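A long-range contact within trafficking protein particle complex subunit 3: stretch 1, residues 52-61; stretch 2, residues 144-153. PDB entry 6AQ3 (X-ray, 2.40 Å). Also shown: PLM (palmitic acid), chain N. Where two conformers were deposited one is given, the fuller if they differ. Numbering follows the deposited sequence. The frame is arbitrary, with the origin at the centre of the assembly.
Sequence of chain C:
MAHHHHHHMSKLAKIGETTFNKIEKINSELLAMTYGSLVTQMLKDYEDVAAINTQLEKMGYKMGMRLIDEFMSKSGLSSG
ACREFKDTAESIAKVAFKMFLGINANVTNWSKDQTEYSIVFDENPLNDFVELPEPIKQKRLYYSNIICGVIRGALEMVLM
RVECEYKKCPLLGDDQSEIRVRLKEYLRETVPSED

Stretch 1 (52-61) INTQLEKMGY
Stretch 2 (144-153) SNIICGVIRG

Two helices here approach to 6.1 Å between axes, close enough for backbone to rest on backbone. Residues 52-61 are helical throughout, and residues 146-153 lie in the partner helix, which runs on past 153; their N-to-C directions diverge by 40° (signed crossing angle -40°), with Y61 CA 3.9 Å from G149 CA setting the register. Glycine permits this: an ideal CB on G60 would lie 2.0 Å from I146 O, one on G149 1.8 Å from E57 O, and one on G153 2.2 Å from Y61 O, all clashes. Carbonyls instead receive CA-H...O contacts in both directions: I146 CA to L56 O (3.3 Å), G149 CA to E57 O (3.2 Å) and V150 CA to G60 O (3.3 Å), answered by G60 CA to I146 O (3.5 Å) and Y61 CA to G149 O (3.1 Å).

Polar side chains line one side of this seam. N145 ND2 (chi1 -141°, chi2 28°) donates a hydrogen bond to N53 O, 2.8 Å long with an N-H...O angle of 165°. E57 (t, m, chi3 -13°) forms a two-pronged salt bridge with R152 (t, t, p, chi4 97°): R152 NE to E57 OE2 is 2.6 Å, R152 NH2 to E57 OE1 2.9 Å. The carboxylate meets the guanidinium edge, leaving a face to stack on Y61 (t, chi2 73°), planes at 8° and R152 CZ 3.8 Å from the centroid of the Y61 ring, an off-centre cation-pi arrangement.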

# COMPACT_ATOMS: atom_id res chain seq x y z
N ILE C 52 2.55 -8.89 16.12
CA ILE C 52 2.68 -8.23 14.82
C ILE C 52 2.10 -9.12 13.73
O ILE C 52 1.32 -8.67 12.88
CB ILE C 52 4.15 -7.89 14.52
CG1 ILE C 52 4.64 -6.82 15.47
CG2 ILE C 52 4.32 -7.51 13.02
CD1 ILE C 52 6.10 -6.50 15.28
N ASN C 53 2.52 -10.39 13.70
CA ASN C 53 1.94 -11.34 12.75
C ASN C 53 0.42 -11.31 12.81
O ASN C 53 -0.26 -11.17 11.78
CB ASN C 53 2.47 -12.75 13.04
CG ASN C 53 3.93 -12.92 12.63
OD1 ASN C 53 4.47 -12.09 11.87
ND2 ASN C 53 4.56 -14.02 13.04
N THR C 54 -0.14 -11.37 14.02
CA THR C 54 -1.59 -11.41 14.18
C THR C 54 -2.27 -10.14 13.69
O THR C 54 -3.32 -10.21 13.03
CB THR C 54 -1.91 -11.68 15.65
OG1 THR C 54 -1.41 -12.98 15.98
CG2 THR C 54 -3.42 -11.60 15.91
N GLN C 55 -1.72 -8.97 14.00
CA GLN C 55 -2.34 -7.73 13.53
C GLN C 55 -2.26 -7.58 12.02
O GLN C 55 -3.17 -7.00 11.40
CB GLN C 55 -1.69 -6.54 14.22
CG GLN C 55 -2.21 -6.33 15.61
CD GLN C 55 -3.69 -6.01 15.60
OE1 GLN C 55 -4.13 -5.11 14.88
NE2 GLN C 55 -4.47 -6.77 16.38
N LEU C 56 -1.19 -8.08 11.40
CA LEU C 56 -1.09 -8.04 9.95
C LEU C 56 -2.18 -8.90 9.33
O LEU C 56 -2.80 -8.52 8.33
CB LEU C 56 0.31 -8.49 9.50
CG LEU C 56 1.44 -7.50 9.78
CD1 LEU C 56 2.86 -8.05 9.45
CD2 LEU C 56 1.16 -6.21 8.99
N GLU C 57 -2.45 -10.06 9.94
CA GLU C 57 -3.50 -10.93 9.46
C GLU C 57 -4.87 -10.27 9.60
O GLU C 57 -5.69 -10.35 8.68
CB GLU C 57 -3.47 -12.24 10.23
CG GLU C 57 -4.20 -13.39 9.54
CD GLU C 57 -5.70 -13.36 9.77
OE1 GLU C 57 -6.17 -12.61 10.66
OE2 GLU C 57 -6.42 -14.10 9.05
N LYS C 58 -5.13 -9.61 10.72
CA LYS C 58 -6.42 -8.97 10.94
C LYS C 58 -6.63 -7.81 9.97
O LYS C 58 -7.76 -7.56 9.55
CB LYS C 58 -6.54 -8.50 12.39
N MET C 59 -5.56 -7.10 9.61
CA MET C 59 -5.66 -6.07 8.59
C MET C 59 -6.05 -6.70 7.25
O MET C 59 -6.90 -6.17 6.53
CB MET C 59 -4.33 -5.32 8.47
CG MET C 59 -4.05 -4.36 9.64
SD MET C 59 -2.33 -3.77 9.65
CE MET C 59 -2.14 -3.18 11.32
N GLY C 60 -5.43 -7.83 6.91
CA GLY C 60 -5.80 -8.51 5.68
C GLY C 60 -7.21 -9.08 5.75
O GLY C 60 -7.98 -8.99 4.78
N TYR C 61 -7.57 -9.62 6.91
CA TYR C 61 -8.91 -10.15 7.09
C TYR C 61 -9.96 -9.11 6.74
O TYR C 61 -10.89 -9.38 5.96
CB TYR C 61 -9.09 -10.67 8.52
CG TYR C 61 -10.50 -11.13 8.81
CD1 TYR C 61 -10.98 -12.32 8.27
CD2 TYR C 61 -11.36 -10.37 9.59
CE1 TYR C 61 -12.28 -12.75 8.51
CE2 TYR C 61 -12.66 -10.79 9.84
CZ TYR C 61 -13.12 -11.98 9.30
OH TYR C 61 -14.40 -12.39 9.54
N SER C 144 4.83 -10.83 5.21
CA SER C 144 3.67 -10.72 4.31
C SER C 144 2.40 -11.33 4.88
O SER C 144 1.51 -11.71 4.11
CB SER C 144 3.97 -11.40 2.98
OG SER C 144 5.02 -10.75 2.33
N ASN C 145 2.25 -11.37 6.21
CA ASN C 145 1.13 -12.10 6.81
C ASN C 145 -0.22 -11.51 6.41
O ASN C 145 -1.23 -12.23 6.47
CB ASN C 145 1.25 -12.11 8.33
CG ASN C 145 0.81 -13.44 8.92
OD1 ASN C 145 0.93 -14.48 8.27
ND2 ASN C 145 0.35 -13.43 10.18
N ILE C 146 -0.24 -10.25 5.97
CA ILE C 146 -1.48 -9.65 5.48
C ILE C 146 -2.14 -10.52 4.41
O ILE C 146 -3.36 -10.48 4.24
CB ILE C 146 -1.19 -8.23 4.97
CG1 ILE C 146 -2.49 -7.44 4.83
CG2 ILE C 146 -0.49 -8.28 3.62
CD1 ILE C 146 -2.26 -5.94 4.78
N ILE C 147 -1.35 -11.30 3.66
CA ILE C 147 -1.91 -12.17 2.63
C ILE C 147 -2.82 -13.23 3.24
O ILE C 147 -3.88 -13.55 2.68
CB ILE C 147 -0.78 -12.81 1.78
CG1 ILE C 147 0.04 -11.74 1.06
CG2 ILE C 147 -1.37 -13.79 0.73
CD1 ILE C 147 1.17 -12.29 0.22
N CYS C 148 -2.43 -13.80 4.37
CA CYS C 148 -3.26 -14.83 4.98
C CYS C 148 -4.63 -14.28 5.38
O CYS C 148 -5.66 -14.95 5.18
CB CYS C 148 -2.55 -15.42 6.20
SG CYS C 148 -1.04 -16.29 5.76
N GLY C 149 -4.66 -13.06 5.92
CA GLY C 149 -5.93 -12.47 6.31
C GLY C 149 -6.83 -12.20 5.13
O GLY C 149 -8.05 -12.41 5.20
N VAL C 150 -6.25 -11.72 4.02
CA VAL C 150 -7.03 -11.49 2.82
C VAL C 150 -7.73 -12.77 2.37
O VAL C 150 -8.91 -12.75 2.00
CB VAL C 150 -6.14 -10.89 1.72
CG1 VAL C 150 -6.92 -10.69 0.41
CG2 VAL C 150 -5.62 -9.54 2.19
N ILE C 151 -7.00 -13.89 2.43
CA ILE C 151 -7.55 -15.19 2.04
C ILE C 151 -8.68 -15.59 2.97
O ILE C 151 -9.76 -16.00 2.51
CB ILE C 151 -6.42 -16.24 2.02
CG1 ILE C 151 -5.48 -15.96 0.83
CG2 ILE C 151 -6.97 -17.68 2.08
CD1 ILE C 151 -4.25 -16.84 0.78
N ARG C 152 -8.47 -15.45 4.28
CA ARG C 152 -9.49 -15.84 5.25
C ARG C 152 -10.74 -14.97 5.12
O ARG C 152 -11.86 -15.49 5.17
CB ARG C 152 -8.93 -15.75 6.67
CG ARG C 152 -9.99 -16.03 7.76
CD ARG C 152 -9.33 -16.17 9.12
NE ARG C 152 -8.84 -14.89 9.64
CZ ARG C 152 -9.51 -14.14 10.50
NH1 ARG C 152 -10.69 -14.53 10.94
NH2 ARG C 152 -9.01 -12.99 10.94
N GLY C 153 -10.56 -13.66 4.99
CA GLY C 153 -11.72 -12.79 4.89
C GLY C 153 -12.46 -12.99 3.58
O GLY C 153 -13.69 -13.00 3.55
C1 PLM N . -14.29 -18.79 -4.69
O2 PLM N . -14.02 -19.69 -3.84
C2 PLM N . -13.19 -17.70 -5.17
C3 PLM N . -11.89 -17.56 -4.36
C4 PLM N . -11.73 -16.20 -3.65
C5 PLM N . -10.50 -15.36 -4.09
C6 PLM N . -9.94 -14.45 -2.97
C7 PLM N . -8.77 -13.52 -3.40
C8 PLM N . -7.53 -13.60 -2.48
C9 PLM N . -6.48 -12.50 -2.77
CA PLM N . -5.01 -12.87 -2.36
CB PLM N . -3.99 -11.73 -2.59
CC PLM N . -3.65 -10.92 -1.32
CD PLM N . -3.14 -9.49 -1.61
CE PLM N . -2.28 -8.86 -0.49
CF PLM N . -2.21 -7.31 -0.57
CG PLM N . -1.04 -6.69 0.21